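Local coordinates for protein alcohol dehydrogenase (Escherichia coli, PDB 5VM2) that is of unknown specificity but is probably a zinc-containing dehydrogenase that oxidises alcohol groups with NAD or NADP as electron acceptor, at residues Val156-Ala161 with Lys189-Thr194; Leu182-Ala187 with Phe242-Ser247; Ala187-Cys190 with Glu195-Val198. All coordinates share one frame; numbering follows the deposited sequence.

Contact 1: Val156-Ala161 with Lys189-Thr194; sequences VGMHAA and KCLGAT
L191 reaches from the end of helix 179-190 to M158 and A161 on helix 145-163. The bond to CB points toward helix 145-163, but CB itself makes no close contact there. From CG the side chain forks, and the two methyls do the touching. CD1 meets the sulfur of M158, with L191 CD1 to M158 SD at 4.0 Å. The thioether and the leucine branch lie obliquely across each other. M158 has CG trans to its main-chain nitrogen (chi1 -169°). The bend at chi2 then brings SD toward L191; the bend at chi3 sets only the direction of CE. CD2 goes to A161 instead. L191 CD2 lies 3.5 Å from the carbonyl oxygen A161 O and 4.2 Å from the methyl A161 CB.

The helix stops here in a Schellman motif. G192 is its C-prime residue, with positive phi (96°). G192 N bonds to K189 O at 3.0 Å, and A193 N bonds to C188 O. L191 is the first residue to leave helical angles, and its methyls pack where the chain turns away. Helix 179-190 belongs to the Rossmann-type part of the chain, built on a parallel sheet, and helix 145-163 packs against it.

M158 also packs on V299 and T300 of helix 297-305 and on F309. A187, one turn back from L191, sits against both M158 and A161.

Contact 2: Leu182-Ala187 with Phe242-Ser247; sequences LMTLQA and FETAGS
T244 OG1, next to T184 across the contact, bonds to the carbonyl oxygen of L175 and more weakly to that of G176. Its torsion (chi1 72°) sets the hydroxyl between the backbone N and the carbonyl carbon. The methyl CG2 is then left to face the helix. T244 CG2 stands 4.1 Å from T184 OG1, and the two side chains run past each other in opposite directions. The T184 hydroxyl is itself bonded to I180 O, one turn back on its own helix. Both threonines therefore place their polar ends on main-chain oxygens, and what they offer each other is mainly packing.

The main touch is between T184 and F242. T184 CG2 lies over one face of the F242 ring in a CH-pi contact, 3.8 Å from the ring centroid. The methyl is 17° off the ring normal, shifted toward the rim on the CG and CD2 side. Its closest ring atom is CD2, with T184 CG2 to F242 CD2 at 3.7 Å. The T184 torsion (chi1 -55°) serves both contacts: OG1 stays beside the backbone N while CG2 is carried over the ring. The ring also packs on I172 and I174 of the neighbouring strand 171-175, and on A164.

Beyond T244 the chain is poorly ordered up to S247, the N-cap position of helix 248-253.

G176, G178 and G181 fit a GxGxxG pattern of the Rossmann type, leading from strand 171-175 into helix 179-190. The T244 side chain touches it. This is the arrangement of a Rossmann fold, where the glycine-rich turn after the first strand usually meets the dinucleotide; that role is probable here, with no nucleotide bound.

Contact 3: Ala187-Cys190 with Glu195-Val198; sequences ACKC and EIAV
I196 is extended at its end (chi2 177°), with CG1 trans to its own carbonyl carbon (chi1 -47°). This carries CD1 forward from the strand to helix 179-190. With SG of C188 trans to the carbonyl carbon (chi1 -69°), the sulfur is turned off to one side and CB is the atom nearer the strand. I196 CD1 meets C188 CB at 3.8 Å. The same methyl also meets the next helix residue, with I196 CD1 to K189 CG at 3.8 Å. It therefore rests against two successive helix residues. The K189 and I196 side chains cross at about a right angle. The bent lysine chain then leads away, and K189 NZ ends 7.2 Å from I196 CD1.

The contact lies in the beta-alpha-beta crossover of strand 171-175, helix 179-190 and strand 195-200. I172 of strand 171-175 touches both C188 and I196, and I174 adds to the packing of I196. I196 N is hydrogen-bonded to T215 OG1, just before the neighbouring strand 216-219.

Across this contact the side chains meet only through carbon. Lysine contributes a methylene while its ammonium group stays apart, so the joint is held by dispersion and burial of apolar surface, not by charge.

From the N terminus, helix 145-163 comes first. Contact 1 closes a loop from it, through strand 171-175, to the end of helix 179-190. Contact 2 starts on that same helix before contact 1 has closed, and runs on to the end of strand 238-243, so the two loops cross. Contact 3 is the short one: it closes the turn from the helix end to strand 195-200, and lies within the span of contact 2. It shares K189 and C190 with contact 1 and A187 with contact 2. Helix 179-190 is thus the common element, tied to helix 145-163 and to two strands of the parallel sheet.

Contact 1: Val156-Ala161 with Lys189-Thr194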
ATOM      1  N   VAL A 156      -3.429  -2.614   2.328  1.00 26.86           N
ATOM      2  CA  VAL A 156      -2.217  -3.090   2.994  1.00 26.93           C
ATOM      3  C   VAL A 156      -2.358  -2.968   4.508  1.00 28.53           C
ATOM      4  O   VAL A 156      -2.056  -3.908   5.258  1.00 25.22           O
ATOM      5  CB  VAL A 156      -0.989  -2.314   2.486  1.00 28.09           C
ATOM      6  CG1 VAL A 156       0.239  -2.654   3.320  1.00 29.73           C
ATOM      7  CG2 VAL A 156      -0.746  -2.602   1.007  1.00 29.43           C
ATOM      8  N   GLY A 157      -2.796  -1.797   4.981  1.00 26.97           N
ATOM      9  CA  GLY A 157      -2.974  -1.618   6.413  1.00 25.47           C
ATOM     10  C   GLY A 157      -4.128  -2.438   6.955  1.00 26.22           C
ATOM     11  O   GLY A 157      -4.069  -2.943   8.079  1.00 26.90           O
ATOM     12  N   MET A 158      -5.190  -2.586   6.162  1.00 25.06           N
ATOM     13  CA  MET A 158      -6.324  -3.398   6.593  1.00 26.71           C
ATOM     14  C   MET A 158      -5.918  -4.855   6.785  1.00 26.43           C
ATOM     15  O   MET A 158      -6.312  -5.493   7.767  1.00 26.00           O
ATOM     16  CB  MET A 158      -7.464  -3.287   5.581  1.00 30.10           C
ATOM     17  CG  MET A 158      -8.784  -3.888   6.061  1.00 34.36           C
ATOM     18  SD  MET A 158      -9.554  -2.971   7.420  1.00 40.82           S
ATOM     19  CE  MET A 158      -9.315  -1.296   6.859  1.00 41.45           C
ATOM     20  N   HIS A 159      -5.119  -5.387   5.858  1.00 24.53           N
ATOM     21  CA  HIS A 159      -4.657  -6.767   5.952  1.00 24.09           C
ATOM     22  C   HIS A 159      -3.779  -6.971   7.182  1.00 24.06           C
ATOM     23  O   HIS A 159      -3.885  -7.991   7.872  1.00 23.65           O
ATOM     24  CB  HIS A 159      -3.910  -7.125   4.661  1.00 26.04           C
ATOM     25  CG  HIS A 159      -3.448  -8.546   4.586  1.00 25.16           C
ATOM     26  ND1 HIS A 159      -4.317  -9.609   4.464  1.00 28.00           N
ATOM     27  CD2 HIS A 159      -2.201  -9.075   4.583  1.00 27.14           C
ATOM     28  CE1 HIS A 159      -3.626 -10.734   4.413  1.00 28.30           C
ATOM     29  NE2 HIS A 159      -2.338 -10.437   4.482  1.00 26.03           N
ATOM     30  N   ALA A 160      -2.917  -5.997   7.486  1.00 24.92           N
ATOM     31  CA  ALA A 160      -2.077  -6.094   8.677  1.00 26.43           C
ATOM     32  C   ALA A 160      -2.925  -6.155   9.943  1.00 27.43           C
ATOM     33  O   ALA A 160      -2.737  -7.038  10.792  1.00 28.37           O
ATOM     34  CB  ALA A 160      -1.110  -4.908   8.731  1.00 25.95           C
ATOM     35  N   ALA A 161      -3.878  -5.230  10.080  1.00 23.76           N
ATOM     36  CA  ALA A 161      -4.715  -5.206  11.276  1.00 25.02           C
ATOM     37  C   ALA A 161      -5.541  -6.480  11.403  1.00 28.51           C
ATOM     38  O   ALA A 161      -5.721  -7.005  12.510  1.00 29.57           O
ATOM     39  CB  ALA A 161      -5.631  -3.978  11.260  1.00 22.71           C
ATOM     40  N   LYS A 189      -8.263   1.382  13.960  1.00 29.98           N
ATOM     41  CA  LYS A 189      -9.464   2.053  14.452  1.00 29.24           C
ATOM     42  C   LYS A 189     -10.726   1.349  13.970  1.00 27.83           C
ATOM     43  O   LYS A 189     -11.678   1.160  14.739  1.00 28.28           O
ATOM     44  CB  LYS A 189      -9.480   3.512  13.994  1.00 33.49           C
ATOM     45  CG  LYS A 189      -8.379   4.371  14.583  1.00 40.23           C
ATOM     46  CD  LYS A 189      -8.919   5.733  14.997  1.00 48.23           C
ATOM     47  CE  LYS A 189      -9.308   6.568  13.785  1.00 51.61           C
ATOM     48  NZ  LYS A 189     -10.532   7.387  14.026  1.00 55.94           N
ATOM     49  N   CYS A 190     -10.756   0.950  12.697  1.00 26.79           N
ATOM     50  CA  CYS A 190     -11.935   0.284  12.157  1.00 27.63           C
ATOM     51  C   CYS A 190     -12.184  -1.055  12.836  1.00 26.98           C
ATOM     52  O   CYS A 190     -13.330  -1.504  12.908  1.00 29.44           O
ATOM     53  CB  CYS A 190     -11.783   0.092  10.650  1.00 30.72           C
ATOM     54  SG  CYS A 190     -11.879   1.638   9.725  1.00 35.31           S
ATOM     55  N   LEU A 191     -11.135  -1.701  13.336  1.00 28.36           N
ATOM     56  CA  LEU A 191     -11.271  -2.960  14.057  1.00 28.95           C
ATOM     57  C   LEU A 191     -11.514  -2.758  15.550  1.00 26.07           C
ATOM     58  O   LEU A 191     -11.527  -3.738  16.303  1.00 29.07           O
ATOM     59  CB  LEU A 191     -10.033  -3.834  13.832  1.00 30.16           C
ATOM     60  CG  LEU A 191     -10.113  -4.765  12.619  1.00 31.52           C
ATOM     61  CD1 LEU A 191      -9.975  -3.982  11.318  1.00 30.74           C
ATOM     62  CD2 LEU A 191      -9.053  -5.844  12.706  1.00 35.33           C
ATOM     63  N   GLY A 192     -11.711  -1.520  15.992  1.00 26.06           N
ATOM     64  CA  GLY A 192     -12.192  -1.255  17.335  1.00 27.86           C
ATOM     65  C   GLY A 192     -11.137  -0.960  18.379  1.00 29.35           C
ATOM     66  O   GLY A 192     -11.495  -0.743  19.543  1.00 32.85           O
ATOM     67  N   ALA A 193      -9.857  -0.950  18.017  1.00 27.11           N
ATOM     68  CA  ALA A 193      -8.830  -0.602  18.990  1.00 29.24           C
ATOM     69  C   ALA A 193      -9.010   0.844  19.433  1.00 29.59           C
ATOM     70  O   ALA A 193      -9.318   1.720  18.622  1.00 28.49           O
ATOM     71  CB  ALA A 193      -7.436  -0.806  18.394  1.00 27.70           C
ATOM     72  N   THR A 194      -8.827   1.089  20.734  1.00 32.23           N
ATOM     73  CA  THR A 194      -9.045   2.405  21.319  1.00 35.30           C
ATOM     74  C   THR A 194      -7.776   3.062  21.848  1.00 35.04           C
ATOM     75  O   THR A 194      -7.801   4.264  22.142  1.00 35.41           O
ATOM     76  CB  THR A 194     -10.061   2.317  22.468  1.00 39.48           C
ATOM     77  OG1 THR A 194      -9.538   1.475  23.502  1.00 40.91           O
ATOM     78  CG2 THR A 194     -11.390   1.750  21.974  1.00 41.34           C
TER

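Contact 2: Leu182-Ala187 with Phe242-Ser247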
ATOM      1  N   LEU A 182      -0.084   5.191   8.540  1.00 26.35           N
ATOM      2  CA  LEU A 182      -1.368   5.865   8.692  1.00 23.06           C
ATOM      3  C   LEU A 182      -2.514   4.974   8.233  1.00 23.74           C
ATOM      4  O   LEU A 182      -3.591   4.978   8.845  1.00 24.86           O
ATOM      5  CB  LEU A 182      -1.349   7.185   7.919  1.00 24.62           C
ATOM      6  CG  LEU A 182      -0.300   8.160   8.458  1.00 26.36           C
ATOM      7  CD1 LEU A 182      -0.218   9.407   7.599  1.00 31.21           C
ATOM      8  CD2 LEU A 182      -0.611   8.515   9.905  1.00 28.73           C
ATOM      9  N   MET A 183      -2.304   4.199   7.163  1.00 25.17           N
ATOM     10  CA  MET A 183      -3.299   3.207   6.761  1.00 23.60           C
ATOM     11  C   MET A 183      -3.520   2.174   7.857  1.00 25.26           C
ATOM     12  O   MET A 183      -4.663   1.796   8.140  1.00 24.89           O
ATOM     13  CB  MET A 183      -2.875   2.509   5.469  1.00 21.91           C
ATOM     14  CG  MET A 183      -2.815   3.408   4.242  1.00 25.14           C
ATOM     15  SD  MET A 183      -4.304   4.383   4.006  1.00 27.67           S
ATOM     16  CE  MET A 183      -4.048   5.023   2.348  1.00 27.21           C
ATOM     17  N   THR A 184      -2.433   1.693   8.468  1.00 24.18           N
ATOM     18  CA  THR A 184      -2.552   0.715   9.546  1.00 24.62           C
ATOM     19  C   THR A 184      -3.287   1.307  10.745  1.00 24.41           C
ATOM     20  O   THR A 184      -4.130   0.642  11.358  1.00 25.62           O
ATOM     21  CB  THR A 184      -1.164   0.214   9.951  1.00 26.19           C
ATOM     22  OG1 THR A 184      -0.484  -0.296   8.794  1.00 27.26           O
ATOM     23  CG2 THR A 184      -1.274  -0.893  10.998  1.00 26.47           C
ATOM     24  N   LEU A 185      -2.992   2.567  11.077  1.00 25.91           N
ATOM     25  CA  LEU A 185      -3.695   3.261  12.155  1.00 26.48           C
ATOM     26  C   LEU A 185      -5.203   3.277  11.921  1.00 27.20           C
ATOM     27  O   LEU A 185      -5.987   2.905  12.802  1.00 28.12           O
ATOM     28  CB  LEU A 185      -3.145   4.683  12.281  1.00 28.05           C
ATOM     29  CG  LEU A 185      -3.972   5.784  12.943  1.00 27.16           C
ATOM     30  CD1 LEU A 185      -4.163   5.483  14.430  1.00 28.68           C
ATOM     31  CD2 LEU A 185      -3.289   7.144  12.721  1.00 25.68           C
ATOM     32  N   GLN A 186      -5.629   3.703  10.733  1.00 25.46           N
ATOM     33  CA  GLN A 186      -7.057   3.753  10.449  1.00 26.09           C
ATOM     34  C   GLN A 186      -7.668   2.354  10.416  1.00 26.01           C
ATOM     35  O   GLN A 186      -8.815   2.160  10.840  1.00 24.80           O
ATOM     36  CB  GLN A 186      -7.289   4.497   9.138  1.00 27.97           C
ATOM     37  CG  GLN A 186      -6.792   5.934   9.193  1.00 28.25           C
ATOM     38  CD  GLN A 186      -7.419   6.800   8.134  1.00 28.89           C
ATOM     39  OE1 GLN A 186      -8.561   7.223   8.269  1.00 29.93           O
ATOM     40  NE2 GLN A 186      -6.673   7.073   7.068  1.00 28.85           N
ATOM     41  N   ALA A 187      -6.912   1.361   9.944  1.00 26.21           N
ATOM     42  CA  ALA A 187      -7.414  -0.010   9.995  1.00 26.39           C
ATOM     43  C   ALA A 187      -7.597  -0.471  11.437  1.00 27.65           C
ATOM     44  O   ALA A 187      -8.622  -1.074  11.775  1.00 26.62           O
ATOM     45  CB  ALA A 187      -6.477  -0.950   9.240  1.00 23.34           C
ATOM     46  N   PHE A 242       3.139  -2.770  15.342  1.00 28.64           N
ATOM     47  CA  PHE A 242       3.271  -2.755  13.896  1.00 28.54           C
ATOM     48  C   PHE A 242       4.541  -2.004  13.527  1.00 30.25           C
ATOM     49  O   PHE A 242       4.754  -0.874  13.981  1.00 30.43           O
ATOM     50  CB  PHE A 242       2.066  -2.082  13.235  1.00 25.89           C
ATOM     51  CG  PHE A 242       0.784  -2.831  13.398  1.00 27.28           C
ATOM     52  CD1 PHE A 242      -0.045  -2.580  14.485  1.00 28.66           C
ATOM     53  CD2 PHE A 242       0.404  -3.784  12.471  1.00 26.90           C
ATOM     54  CE1 PHE A 242      -1.242  -3.270  14.640  1.00 28.24           C
ATOM     55  CE2 PHE A 242      -0.786  -4.481  12.621  1.00 30.20           C
ATOM     56  CZ  PHE A 242      -1.611  -4.221  13.708  1.00 28.88           C
ATOM     57  N   GLU A 243       5.382  -2.634  12.715  1.00 31.87           N
ATOM     58  CA  GLU A 243       6.533  -1.975  12.114  1.00 33.36           C
ATOM     59  C   GLU A 243       6.186  -1.664  10.663  1.00 34.82           C
ATOM     60  O   GLU A 243       5.935  -2.578   9.871  1.00 32.84           O
ATOM     61  CB  GLU A 243       7.780  -2.851  12.212  1.00 38.87           C
ATOM     62  CG  GLU A 243       9.082  -2.091  12.054  1.00 47.91           C
ATOM     63  CD  GLU A 243       9.344  -1.685  10.619  1.00 56.23           C
ATOM     64  OE1 GLU A 243       9.857  -0.569  10.404  1.00 60.47           O
ATOM     65  OE2 GLU A 243       9.032  -2.481   9.708  1.00 58.95           O
ATOM     66  N   THR A 244       6.151  -0.375  10.319  1.00 35.53           N
ATOM     67  CA  THR A 244       5.635   0.055   9.027  1.00 40.89           C
ATOM     68  C   THR A 244       6.588   0.936   8.233  1.00 49.08           C
ATOM     69  O   THR A 244       6.331   1.164   7.047  1.00 53.26           O
ATOM     70  CB  THR A 244       4.307   0.813   9.198  1.00 40.44           C
ATOM     71  OG1 THR A 244       4.563   2.102   9.770  1.00 44.05           O
ATOM     72  CG2 THR A 244       3.352   0.049  10.101  1.00 36.21           C
ATOM     73  N   ALA A 245       7.663   1.441   8.839  1.00 51.37           N
ATOM     74  CA  ALA A 245       8.589   2.310   8.126  1.00 58.96           C
ATOM     75  C   ALA A 245       9.626   1.538   7.323  1.00 64.66           C
ATOM     76  O   ALA A 245      10.251   2.116   6.427  1.00 69.36           O
ATOM     77  CB  ALA A 245       9.298   3.247   9.109  1.00 59.83           C
ATOM     78  N   GLY A 246       9.819   0.255   7.615  1.00 65.18           N
ATOM     79  CA  GLY A 246      10.844  -0.512   6.938  1.00 72.23           C
ATOM     80  C   GLY A 246      12.259  -0.122   7.292  1.00 78.24           C
ATOM     81  O   GLY A 246      13.178  -0.389   6.514  1.00 83.69           O
ATOM     82  N   SER A 247      12.462   0.504   8.448  1.00 77.54           N
ATOM     83  CA  SER A 247      13.775   0.955   8.877  1.00 82.64           C
ATOM     84  C   SER A 247      14.369  -0.019   9.888  1.00 81.31           C
ATOM     85  O   SER A 247      13.661  -0.804  10.524  1.00 76.76           O
ATOM     86  CB  SER A 247      13.698   2.359   9.484  1.00 84.86           C
ATOM     87  OG  SER A 247      12.687   2.436  10.475  1.00 81.09           O
TER

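Contact 3: Ala187-Cys190 with Glu195-Val198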
ATOM      1  N   ALA A 187      -6.912   1.361   9.944  1.00 26.21           N
ATOM      2  CA  ALA A 187      -7.414  -0.010   9.995  1.00 26.39           C
ATOM      3  C   ALA A 187      -7.597  -0.471  11.437  1.00 27.65           C
ATOM      4  O   ALA A 187      -8.622  -1.074  11.775  1.00 26.62           O
ATOM      5  CB  ALA A 187      -6.477  -0.950   9.240  1.00 23.34           C
ATOM      6  N   CYS A 188      -6.625  -0.177  12.308  1.00 28.48           N
ATOM      7  CA  CYS A 188      -6.770  -0.537  13.717  1.00 28.89           C
ATOM      8  C   CYS A 188      -7.995   0.127  14.332  1.00 29.59           C
ATOM      9  O   CYS A 188      -8.706  -0.489  15.134  1.00 29.05           O
ATOM     10  CB  CYS A 188      -5.509  -0.164  14.495  1.00 27.65           C
ATOM     11  SG  CYS A 188      -4.070  -1.176  14.080  1.00 27.74           S
ATOM     12  N   LYS A 189      -8.263   1.382  13.960  1.00 29.98           N
ATOM     13  CA  LYS A 189      -9.464   2.053  14.452  1.00 29.24           C
ATOM     14  C   LYS A 189     -10.726   1.349  13.970  1.00 27.83           C
ATOM     15  O   LYS A 189     -11.678   1.160  14.739  1.00 28.28           O
ATOM     16  CB  LYS A 189      -9.480   3.512  13.994  1.00 33.49           C
ATOM     17  CG  LYS A 189      -8.379   4.371  14.583  1.00 40.23           C
ATOM     18  CD  LYS A 189      -8.919   5.733  14.997  1.00 48.23           C
ATOM     19  CE  LYS A 189      -9.308   6.568  13.785  1.00 51.61           C
ATOM     20  NZ  LYS A 189     -10.532   7.387  14.026  1.00 55.94           N
ATOM     21  N   CYS A 190     -10.756   0.950  12.697  1.00 26.79           N
ATOM     22  CA  CYS A 190     -11.935   0.284  12.157  1.00 27.63           C
ATOM     23  C   CYS A 190     -12.184  -1.055  12.836  1.00 26.98           C
ATOM     24  O   CYS A 190     -13.330  -1.504  12.908  1.00 29.44           O
ATOM     25  CB  CYS A 190     -11.783   0.092  10.650  1.00 30.72           C
ATOM     26  SG  CYS A 190     -11.879   1.638   9.725  1.00 35.31           S
ATOM     27  N   GLU A 195      -6.682   2.316  21.994  1.00 31.49           N
ATOM     28  CA  GLU A 195      -5.422   2.848  22.513  1.00 34.31           C
ATOM     29  C   GLU A 195      -4.350   2.548  21.474  1.00 30.81           C
ATOM     30  O   GLU A 195      -3.886   1.409  21.361  1.00 29.31           O
ATOM     31  CB  GLU A 195      -5.074   2.248  23.877  1.00 40.33           C
ATOM     32  CG  GLU A 195      -6.150   2.418  24.935  1.00 48.25           C
ATOM     33  CD  GLU A 195      -6.178   3.815  25.519  1.00 54.99           C
ATOM     34  OE1 GLU A 195      -5.096   4.431  25.645  1.00 56.14           O
ATOM     35  OE2 GLU A 195      -7.281   4.300  25.845  1.00 58.81           O
ATOM     36  N   ILE A 196      -3.977   3.566  20.701  1.00 28.64           N
ATOM     37  CA  ILE A 196      -3.034   3.426  19.599  1.00 28.79           C
ATOM     38  C   ILE A 196      -1.984   4.514  19.735  1.00 30.14           C
ATOM     39  O   ILE A 196      -2.305   5.701  19.619  1.00 30.41           O
ATOM     40  CB  ILE A 196      -3.721   3.537  18.226  1.00 28.38           C
ATOM     41  CG1 ILE A 196      -4.983   2.674  18.165  1.00 32.33           C
ATOM     42  CG2 ILE A 196      -2.755   3.151  17.126  1.00 26.76           C
ATOM     43  CD1 ILE A 196      -5.738   2.816  16.851  1.00 33.23           C
ATOM     44  N   ALA A 197      -0.735   4.115  19.940  1.00 30.78           N
ATOM     45  CA  ALA A 197       0.391   5.038  19.933  1.00 31.42           C
ATOM     46  C   ALA A 197       1.095   4.948  18.587  1.00 30.09           C
ATOM     47  O   ALA A 197       1.276   3.855  18.045  1.00 31.10           O
ATOM     48  CB  ALA A 197       1.370   4.724  21.067  1.00 29.14           C
ATOM     49  N   VAL A 198       1.464   6.101  18.034  1.00 29.77           N
ATOM     50  CA  VAL A 198       2.128   6.174  16.737  1.00 28.63           C
ATOM     51  C   VAL A 198       3.446   6.915  16.908  1.00 28.66           C
ATOM     52  O   VAL A 198       3.479   8.011  17.483  1.00 28.34           O
ATOM     53  CB  VAL A 198       1.247   6.866  15.682  1.00 29.89           C
ATOM     54  CG1 VAL A 198       2.022   7.044  14.386  1.00 30.39           C
ATOM     55  CG2 VAL A 198      -0.026   6.065  15.444  1.00 32.49           C
TER